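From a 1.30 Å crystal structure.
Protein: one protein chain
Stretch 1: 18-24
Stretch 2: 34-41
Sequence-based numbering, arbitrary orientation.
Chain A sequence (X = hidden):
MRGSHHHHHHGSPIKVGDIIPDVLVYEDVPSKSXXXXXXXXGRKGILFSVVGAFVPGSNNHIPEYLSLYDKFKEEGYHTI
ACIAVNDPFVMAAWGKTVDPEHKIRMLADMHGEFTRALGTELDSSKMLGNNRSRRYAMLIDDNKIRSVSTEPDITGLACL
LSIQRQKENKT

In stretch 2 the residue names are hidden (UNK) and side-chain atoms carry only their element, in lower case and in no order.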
# COMPACT_ATOMS: atom_id res chain seq x y z
N ASP A 18 15.70 16.88 20.82
CA ASP A 18 15.76 15.42 20.81
C ASP A 18 16.42 14.90 19.53
O ASP A 18 16.26 15.48 18.45
CB ASP A 18 14.36 14.82 20.91
CG ASP A 18 13.72 15.02 22.27
OD1 ASP A 18 14.41 15.46 23.21
OD2 ASP A 18 12.51 14.72 22.40
N ILE A 19 17.15 13.79 19.66
CA ILE A 19 17.64 13.04 18.51
C ILE A 19 16.49 12.16 18.02
O ILE A 19 15.86 11.47 18.82
CB ILE A 19 18.90 12.21 18.89
CG1 ILE A 19 20.01 13.14 19.40
CG2 ILE A 19 19.38 11.40 17.72
CD1 ILE A 19 21.26 12.44 19.83
N ILE A 20 16.20 12.18 16.73
CA ILE A 20 15.11 11.33 16.22
C ILE A 20 15.46 9.84 16.42
O ILE A 20 16.64 9.47 16.45
CB ILE A 20 14.77 11.61 14.72
CG1 ILE A 20 15.93 11.19 13.79
CG2 ILE A 20 14.39 13.09 14.52
CD1 ILE A 20 15.63 11.39 12.29
N PRO A 21 14.43 8.99 16.55
CA PRO A 21 14.68 7.55 16.71
C PRO A 21 15.56 7.01 15.59
O PRO A 21 15.36 7.32 14.42
CB PRO A 21 13.28 6.93 16.63
CG PRO A 21 12.38 8.02 17.10
CD PRO A 21 12.99 9.29 16.58
N ASP A 22 16.53 6.20 16.00
CA ASP A 22 17.55 5.65 15.14
C ASP A 22 17.04 4.28 14.70
O ASP A 22 17.45 3.25 15.23
CB ASP A 22 18.84 5.54 15.98
CG ASP A 22 20.08 5.22 15.18
OD1 ASP A 22 20.06 5.18 13.93
OD2 ASP A 22 21.13 5.02 15.86
N VAL A 23 16.12 4.26 13.74
CA VAL A 23 15.57 2.99 13.28
C VAL A 23 15.69 2.87 11.77
O VAL A 23 15.89 3.86 11.06
CB VAL A 23 14.10 2.81 13.68
CG1 VAL A 23 13.88 3.18 15.15
CG2 VAL A 23 13.25 3.62 12.82
N LEU A 24 15.61 1.63 11.28
CA LEU A 24 15.67 1.34 9.85
C LEU A 24 14.38 1.74 9.15
O LEU A 24 13.28 1.49 9.65
CB LEU A 24 15.88 -0.15 9.64
CG LEU A 24 17.24 -0.73 9.99
CD1 LEU A 24 17.22 -2.21 9.67
CD2 LEU A 24 18.34 -0.03 9.21
N UNK A 34 17.91 1.24 5.56
CA UNK A 34 19.02 1.98 6.13
C UNK A 34 18.48 2.78 7.31
O UNK A 34 17.28 3.07 7.39
c UNK A 34 18.62 3.75 4.37
c UNK A 34 17.12 4.04 2.51
c UNK A 34 18.07 3.30 3.18
c UNK A 34 19.64 2.93 5.09
c UNK A 34 16.69 5.24 3.04
c UNK A 34 17.25 5.71 4.22
c UNK A 34 18.19 4.95 4.87
N UNK A 35 19.36 3.12 8.25
CA UNK A 35 18.89 3.97 9.35
C UNK A 35 18.41 5.30 8.83
O UNK A 35 19.04 5.92 7.97
c UNK A 35 20.17 4.19 10.19
c UNK A 35 21.07 3.04 9.83
c UNK A 35 20.78 2.73 8.39
N UNK A 36 17.31 5.76 9.36
CA UNK A 36 16.82 7.09 8.97
C UNK A 36 17.85 8.17 9.27
O UNK A 36 17.87 9.21 8.61
c UNK A 36 15.45 7.39 9.60
c UNK A 36 15.51 7.54 11.11
c UNK A 36 14.82 8.61 8.92
c UNK A 36 13.37 8.85 9.33
N UNK A 37 18.71 7.95 10.26
CA UNK A 37 19.80 8.89 10.52
C UNK A 37 20.67 9.18 9.31
O UNK A 37 21.30 10.24 9.23
c UNK A 37 20.07 8.71 13.02
c UNK A 37 20.06 9.07 15.18
c UNK A 37 18.80 9.00 13.39
c UNK A 37 20.66 8.41 11.68
n UNK A 37 18.82 9.21 14.74
n UNK A 37 20.83 8.79 14.16
N UNK A 38 20.75 8.24 8.36
CA UNK A 38 21.54 8.49 7.15
C UNK A 38 21.00 9.67 6.38
O UNK A 38 21.74 10.35 5.68
o UNK A 38 22.25 5.05 6.06
c UNK A 38 22.32 6.10 6.73
c UNK A 38 21.54 7.29 6.21
o UNK A 38 23.02 6.20 7.77
N UNK A 39 19.69 9.91 6.46
CA UNK A 39 19.08 10.92 5.62
C UNK A 39 19.48 12.33 6.07
O UNK A 39 19.69 13.21 5.25
c UNK A 39 17.15 9.38 5.12
c UNK A 39 17.53 10.76 5.63
c UNK A 39 16.87 11.85 4.80
N UNK A 40 19.61 12.53 7.39
CA UNK A 40 19.83 13.87 7.93
C UNK A 40 21.19 14.03 8.62
O UNK A 40 21.47 15.07 9.18
c UNK A 40 16.87 15.19 7.42
c UNK A 40 15.62 15.11 6.84
c UNK A 40 16.51 13.11 8.55
c UNK A 40 15.25 13.02 7.96
c UNK A 40 17.33 14.18 8.26
c UNK A 40 14.81 14.04 7.11
c UNK A 40 18.69 14.28 8.88
N UNK A 41 22.04 13.02 8.56
CA UNK A 41 23.36 13.14 9.19
C UNK A 41 24.13 14.29 8.56
O UNK A 41 24.27 14.36 7.34
c UNK A 41 24.82 8.46 9.89
c UNK A 41 24.15 11.85 8.99
n UNK A 41 24.14 7.61 10.65
c UNK A 41 25.50 11.86 9.68
n UNK A 41 25.43 9.51 10.44
c UNK A 41 26.19 10.50 9.68
n UNK A 41 24.91 8.25 8.58
O HOH W 1 18.46 5.80 12.16

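Position 34 carries seven side-chain carbons, one followed by a ring of six, with no heteroatom. Its CA-to-CB bond points away from stretch 1; CB of position 34, the nearest side-chain atom, is 5.2 Å from Leu24 CD2, and the ring lies farther off. The backbone makes the contact, with CA of Leu24 3.4 Å from O of position 34 in a CA-H...O geometry. A bare six-carbon ring on one carbon identifies Phe34.

Position 35 has three carbons that close a ring onto the backbone N, and the ring carbon bonded to that N lies 3.8 Å from Leu24 CD2. Only proline closes such a ring: Pro35, the carbon near Leu24 being CD. It pairs with Leu24 as an antiparallel, non-hydrogen-bonded bridge, CA to CA 4.2 Å, and Pro35 CA approaches Val23 O at 3.5 Å.

Position 36 shows four carbons forked at the first, one arm two carbons long. The one-carbon arm lies 3.3 Å from Pro21 O and 4.0 Å from Ile20 CD1. The fork at CB gives Ile36, and the short arm is CG2. Its backbone N donates to Val23 O at 2.9 Å, with a nearly straight N-H...O angle of 168°.

Position 37 has one carbon and then a five-membered ring of three carbons and two nitrogens. The CA-to-CB bond points toward stretch 1, and one ring nitrogen lies 2.8 Å from Ile20 O. The ring is an imidazole: His37. That nitrogen, NE2, donates to Ile20 O at 167°, the acceptor lying near the ring plane, where the N-H points. Over one face sits Asp22, its CB 4.0 Å from the ring centroid and 19° off the normal, a CH-pi arrangement. Ile19 CG2 comes within 3.5 Å of CE1.

Position 38 has two carbons, the second bearing two oxygens, and does not touch stretch 1. A carboxylate this short is Asp38.

Position 39 has one carbon carrying two more, again without contact: Val39.

Position 40 repeats the one-carbon, six-carbon-ring pattern, with a ring carbon 4.2 Å from Ile20 CD1, so it is Phe40; that carbon is CD2.

Position 41 runs through three carbons and a nitrogen to a carbon with two further nitrogens, a guanidinium: Arg41. NH1 forms a salt bridge with Asp38 OD1 at 2.9 Å, within stretch 2.

The contact rests on two direct hydrogen bonds, Ile36 N to Val23 O and the His37 ring to Ile20 O, each satisfying a backbone carbonyl of stretch 1. Water 1 adds a bridge, accepting from His37 N at 2.9 Å and donating to Asp22 OD1 at 2.5 Å. Ile20 packs against Ile36 and Phe40, while Leu24 covers Pro35; together the stretches bury 456 Å².

Stretch 2 (34-41) FPIHDVFR
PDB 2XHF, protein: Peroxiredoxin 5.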